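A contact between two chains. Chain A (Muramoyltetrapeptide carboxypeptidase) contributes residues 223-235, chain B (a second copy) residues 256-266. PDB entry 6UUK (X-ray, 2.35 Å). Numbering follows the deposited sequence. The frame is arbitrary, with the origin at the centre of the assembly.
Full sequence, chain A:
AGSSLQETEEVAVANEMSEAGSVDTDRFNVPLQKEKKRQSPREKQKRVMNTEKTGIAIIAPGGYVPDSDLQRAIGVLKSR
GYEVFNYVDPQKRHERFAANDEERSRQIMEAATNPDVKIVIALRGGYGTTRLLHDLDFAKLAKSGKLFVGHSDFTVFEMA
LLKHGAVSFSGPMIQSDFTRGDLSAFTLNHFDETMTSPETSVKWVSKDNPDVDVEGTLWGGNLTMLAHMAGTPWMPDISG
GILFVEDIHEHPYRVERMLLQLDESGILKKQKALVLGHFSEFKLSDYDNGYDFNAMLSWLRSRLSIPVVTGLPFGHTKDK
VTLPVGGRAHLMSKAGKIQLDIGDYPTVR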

# COMPACT_ATOMS: atom_id res chain seq x y z
N LEU A 223 6.91 3.29 -6.58
CA LEU A 223 6.22 3.94 -5.47
C LEU A 223 5.43 2.94 -4.64
O LEU A 223 5.37 3.05 -3.41
N THR A 224 4.80 1.96 -5.30
CA THR A 224 4.04 0.95 -4.56
C THR A 224 4.95 0.11 -3.68
O THR A 224 4.59 -0.25 -2.56
N MSE A 225 6.15 -0.20 -4.17
CA MSE A 225 7.11 -0.98 -3.39
C MSE A 225 7.69 -0.14 -2.25
O MSE A 225 7.94 -0.65 -1.16
N LEU A 226 7.88 1.16 -2.51
CA LEU A 226 8.38 2.05 -1.47
C LEU A 226 7.37 2.20 -0.34
O LEU A 226 7.75 2.19 0.84
N ALA A 227 6.09 2.34 -0.68
CA ALA A 227 5.06 2.34 0.35
C ALA A 227 4.97 0.98 1.04
O ALA A 227 4.54 0.90 2.20
N HIS A 228 5.36 -0.09 0.35
CA HIS A 228 5.38 -1.41 0.95
C HIS A 228 6.56 -1.59 1.90
O HIS A 228 6.49 -2.44 2.81
N MSE A 229 7.63 -0.82 1.74
CA MSE A 229 8.81 -0.93 2.59
C MSE A 229 8.66 -0.13 3.88
O MSE A 229 9.47 -0.28 4.80
N ALA A 230 7.64 0.71 3.94
CA ALA A 230 7.45 1.59 5.10
C ALA A 230 7.20 0.78 6.36
O ALA A 230 6.34 -0.11 6.39
N GLY A 231 7.96 1.09 7.41
CA GLY A 231 7.84 0.40 8.68
C GLY A 231 8.65 -0.88 8.79
O GLY A 231 8.73 -1.44 9.89
N THR A 232 9.24 -1.36 7.69
CA THR A 232 10.00 -2.59 7.65
C THR A 232 11.49 -2.32 7.83
O THR A 232 11.97 -1.24 7.48
N PRO A 233 12.24 -3.27 8.38
CA PRO A 233 13.69 -3.07 8.54
C PRO A 233 14.45 -3.01 7.23
O PRO A 233 15.63 -2.62 7.24
N TRP A 234 13.83 -3.37 6.11
CA TRP A 234 14.50 -3.36 4.81
C TRP A 234 14.50 -1.98 4.15
O TRP A 234 15.02 -1.85 3.04
N MSE A 235 13.93 -0.97 4.80
CA MSE A 235 13.95 0.39 4.27
C MSE A 235 15.24 1.10 4.65
O MSE A 235 15.57 1.21 5.83
N GLU B 256 -1.43 -10.76 -0.06
CA GLU B 256 -0.23 -11.30 0.58
C GLU B 256 0.85 -10.24 0.71
O GLU B 256 1.62 -10.25 1.68
N ARG B 257 0.93 -9.32 -0.25
CA ARG B 257 1.95 -8.27 -0.20
C ARG B 257 1.74 -7.35 0.99
O ARG B 257 2.67 -7.12 1.78
N MSE B 258 0.53 -6.84 1.16
CA MSE B 258 0.22 -5.94 2.26
C MSE B 258 0.28 -6.66 3.61
O MSE B 258 0.58 -6.05 4.63
N LEU B 259 -0.02 -7.96 3.60
CA LEU B 259 0.13 -8.76 4.81
C LEU B 259 1.60 -8.97 5.15
O LEU B 259 1.95 -9.10 6.33
N LEU B 260 2.48 -9.00 4.14
CA LEU B 260 3.91 -9.11 4.41
C LEU B 260 4.46 -7.81 4.99
O LEU B 260 5.40 -7.85 5.79
N GLN B 261 3.91 -6.67 4.59
CA GLN B 261 4.33 -5.40 5.18
C GLN B 261 3.98 -5.35 6.66
O GLN B 261 4.78 -4.89 7.48
N LEU B 262 2.78 -5.81 7.01
CA LEU B 262 2.41 -5.90 8.42
C LEU B 262 3.21 -6.96 9.16
O LEU B 262 3.33 -6.88 10.39
N ASP B 263 3.77 -7.94 8.45
CA ASP B 263 4.60 -8.94 9.11
C ASP B 263 6.04 -8.48 9.23
O ASP B 263 6.67 -8.65 10.28
N GLU B 264 6.59 -7.87 8.17
CA GLU B 264 7.96 -7.36 8.24
C GLU B 264 8.08 -6.19 9.20
O GLU B 264 9.11 -6.03 9.87
N SER B 265 7.04 -5.35 9.30
CA SER B 265 7.05 -4.25 10.26
C SER B 265 6.93 -4.74 11.70
O SER B 265 7.10 -3.93 12.62
N GLY B 266 6.63 -6.01 11.91
CA GLY B 266 6.54 -6.57 13.25
C GLY B 266 5.17 -6.50 13.89
O GLY B 266 5.06 -6.75 15.10

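Helix 223-229 of chain A and helix 256-264 of chain B run in roughly the same direction, 34° apart, with axes 9.9 Å apart at closest approach. Chain A then continues through two beta turns alongside the end of the chain B helix. The stretches bury 569 Å² between them.

The hydrogen bonds across the contact use two side chains of chain B, Gln B261 and Glu B264, whose CA-to-CB bonds point toward chain A. Gln B261 is extended (chi1 t, chi2 t), so its amide reaches two backbone carbonyls of chain A. Gln B261 NE2 donates to Ala A230 O at 3.0 Å, nearly straight. Gln B261 NE2 also donates to Ala A227 O at 2.6 Å, but the bend makes this bond weak. Glu B264 is folded (chi1 m, chi2 m). Glu B264 OE1 accepts from Trp A234 NE1 at 2.7 Å, near the plane of the indole. Trp A234 has chi1 m; its CA-to-CB bond points sideways, but the ring end comes nearer.

Ring packing centres on His A228 (chi1 t). Arg B257 CG lies over one face of the imidazole, 3.9 Å from the ring centroid, a CH-pi contact. Arg B257 has chi1 t and chi2 t, and its guanidinium extends to Thr A224 CG2, which sits over one face, 4.0 Å from Arg B257 NH1. The selenomethionine Met A225 starts away, but Met A225 CE comes to 3.8 Å from the same Arg B257 NH1.

Other contacts at the turns are van der Waals, notably those of Thr A232. Thr A232 (chi1 p) places CG2 3.6 Å from Glu B264 CB and 3.5 Å from Ser B265 OG. Thr A232 OG1 donates to Met A229 O at 2.5 Å. Ser B265 (chi1 m) likewise bonds within its own chain, OG to Gln B261 O at 2.8 Å. A CB on Gly A231 would clash with Ser B265 OG.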

# COMPACT_ATOMS: atom_id res chain seq x y z
CB LEU A 223 5.30 5.05 -6.00
CG LEU A 223 4.51 5.82 -4.95
CD1 LEU A 223 5.45 6.49 -3.96
CD2 LEU A 223 3.60 6.84 -5.60
CB THR A 224 3.26 0.07 -5.53
OG1 THR A 224 2.39 0.88 -6.33
CG2 THR A 224 2.42 -0.96 -4.78
CB MSE A 225 8.23 -1.50 -4.29
CG MSE A 225 7.72 -2.27 -5.49
SE MSE A 225 6.53 -3.73 -4.98
CE MSE A 225 5.34 -3.70 -6.53
CB LEU A 226 8.73 3.42 -2.07
CG LEU A 226 10.20 3.63 -2.42
CD1 LEU A 226 10.40 4.95 -3.13
CD2 LEU A 226 11.04 3.57 -1.15
CB ALA A 227 3.71 2.71 -0.26
CB HIS A 228 5.40 -2.48 -0.15
CG HIS A 228 5.63 -3.87 0.35
ND1 HIS A 228 4.83 -4.46 1.31
CD2 HIS A 228 6.57 -4.79 0.03
CE1 HIS A 228 5.26 -5.68 1.55
NE2 HIS A 228 6.32 -5.91 0.79
CB MSE A 229 10.06 -0.46 1.83
CG MSE A 229 10.42 -1.30 0.62
SE MSE A 229 11.78 -2.65 0.97
CE MSE A 229 10.73 -3.90 2.04
CB ALA A 230 6.29 2.55 4.84
CB THR A 232 9.78 -3.31 6.31
OG1 THR A 232 10.41 -2.57 5.26
CG2 THR A 232 8.29 -3.42 6.01
CB PRO A 233 14.13 -4.29 9.37
CG PRO A 233 12.87 -4.81 10.00
CD PRO A 233 11.79 -4.52 9.01
CB TRP A 234 13.85 -4.38 3.88
CG TRP A 234 13.65 -5.72 4.52
CD1 TRP A 234 12.50 -6.22 5.05
CD2 TRP A 234 14.65 -6.73 4.71
NE1 TRP A 234 12.71 -7.48 5.55
CE2 TRP A 234 14.02 -7.82 5.35
CE3 TRP A 234 16.01 -6.83 4.40
CZ2 TRP A 234 14.71 -8.98 5.69
CZ3 TRP A 234 16.69 -7.98 4.73
CH2 TRP A 234 16.04 -9.05 5.37
CB MSE A 235 12.74 1.18 4.78
CG MSE A 235 12.77 2.66 4.40
SE MSE A 235 12.26 2.99 2.55
CE MSE A 235 10.32 3.01 2.78
CB GLU B 256 0.30 -12.49 -0.20
CG GLU B 256 1.31 -13.34 0.55
CD GLU B 256 1.94 -14.40 -0.33
OE1 GLU B 256 2.86 -14.07 -1.10
OE2 GLU B 256 1.50 -15.57 -0.26
CB ARG B 257 1.92 -7.48 -1.51
CG ARG B 257 2.97 -6.39 -1.62
CD ARG B 257 2.88 -5.71 -2.97
NE ARG B 257 1.53 -5.23 -3.24
CZ ARG B 257 1.09 -4.83 -4.43
NH1 ARG B 257 1.91 -4.85 -5.47
NH2 ARG B 257 -0.16 -4.41 -4.58
CB MSE B 258 -1.14 -5.29 2.06
CG MSE B 258 -1.19 -4.34 0.87
SE MSE B 258 -2.96 -3.59 0.55
CE MSE B 258 -2.49 -2.33 -0.86
CB LEU B 259 -0.58 -10.10 4.66
CG LEU B 259 -2.11 -10.07 4.72
CD1 LEU B 259 -2.68 -11.45 4.45
CD2 LEU B 259 -2.58 -9.54 6.06
CB LEU B 260 4.66 -9.49 3.14
CG LEU B 260 4.60 -10.97 2.74
CD1 LEU B 260 5.42 -11.22 1.49
CD2 LEU B 260 5.09 -11.85 3.89
CB GLN B 261 3.70 -4.23 4.43
CG GLN B 261 4.12 -2.87 4.97
CD GLN B 261 3.57 -1.72 4.15
OE1 GLN B 261 2.63 -1.89 3.37
NE2 GLN B 261 4.16 -0.54 4.32
CB LEU B 262 0.91 -6.20 8.56
CG LEU B 262 -0.03 -5.22 7.85
CD1 LEU B 262 -1.48 -5.62 8.07
CD2 LEU B 262 0.22 -3.80 8.31
CB ASP B 263 4.52 -10.27 8.35
CG ASP B 263 5.40 -11.34 8.96
OD1 ASP B 263 5.12 -11.78 10.09
OD2 ASP B 263 6.38 -11.74 8.29
CB GLU B 264 8.44 -6.96 6.84
CG GLU B 264 8.61 -8.13 5.89
CD GLU B 264 9.74 -9.05 6.30
OE1 GLU B 264 10.68 -8.58 6.98
OE2 GLU B 264 9.69 -10.25 5.95
CB SER B 265 5.92 -3.27 9.95
OG SER B 265 6.06 -2.72 8.65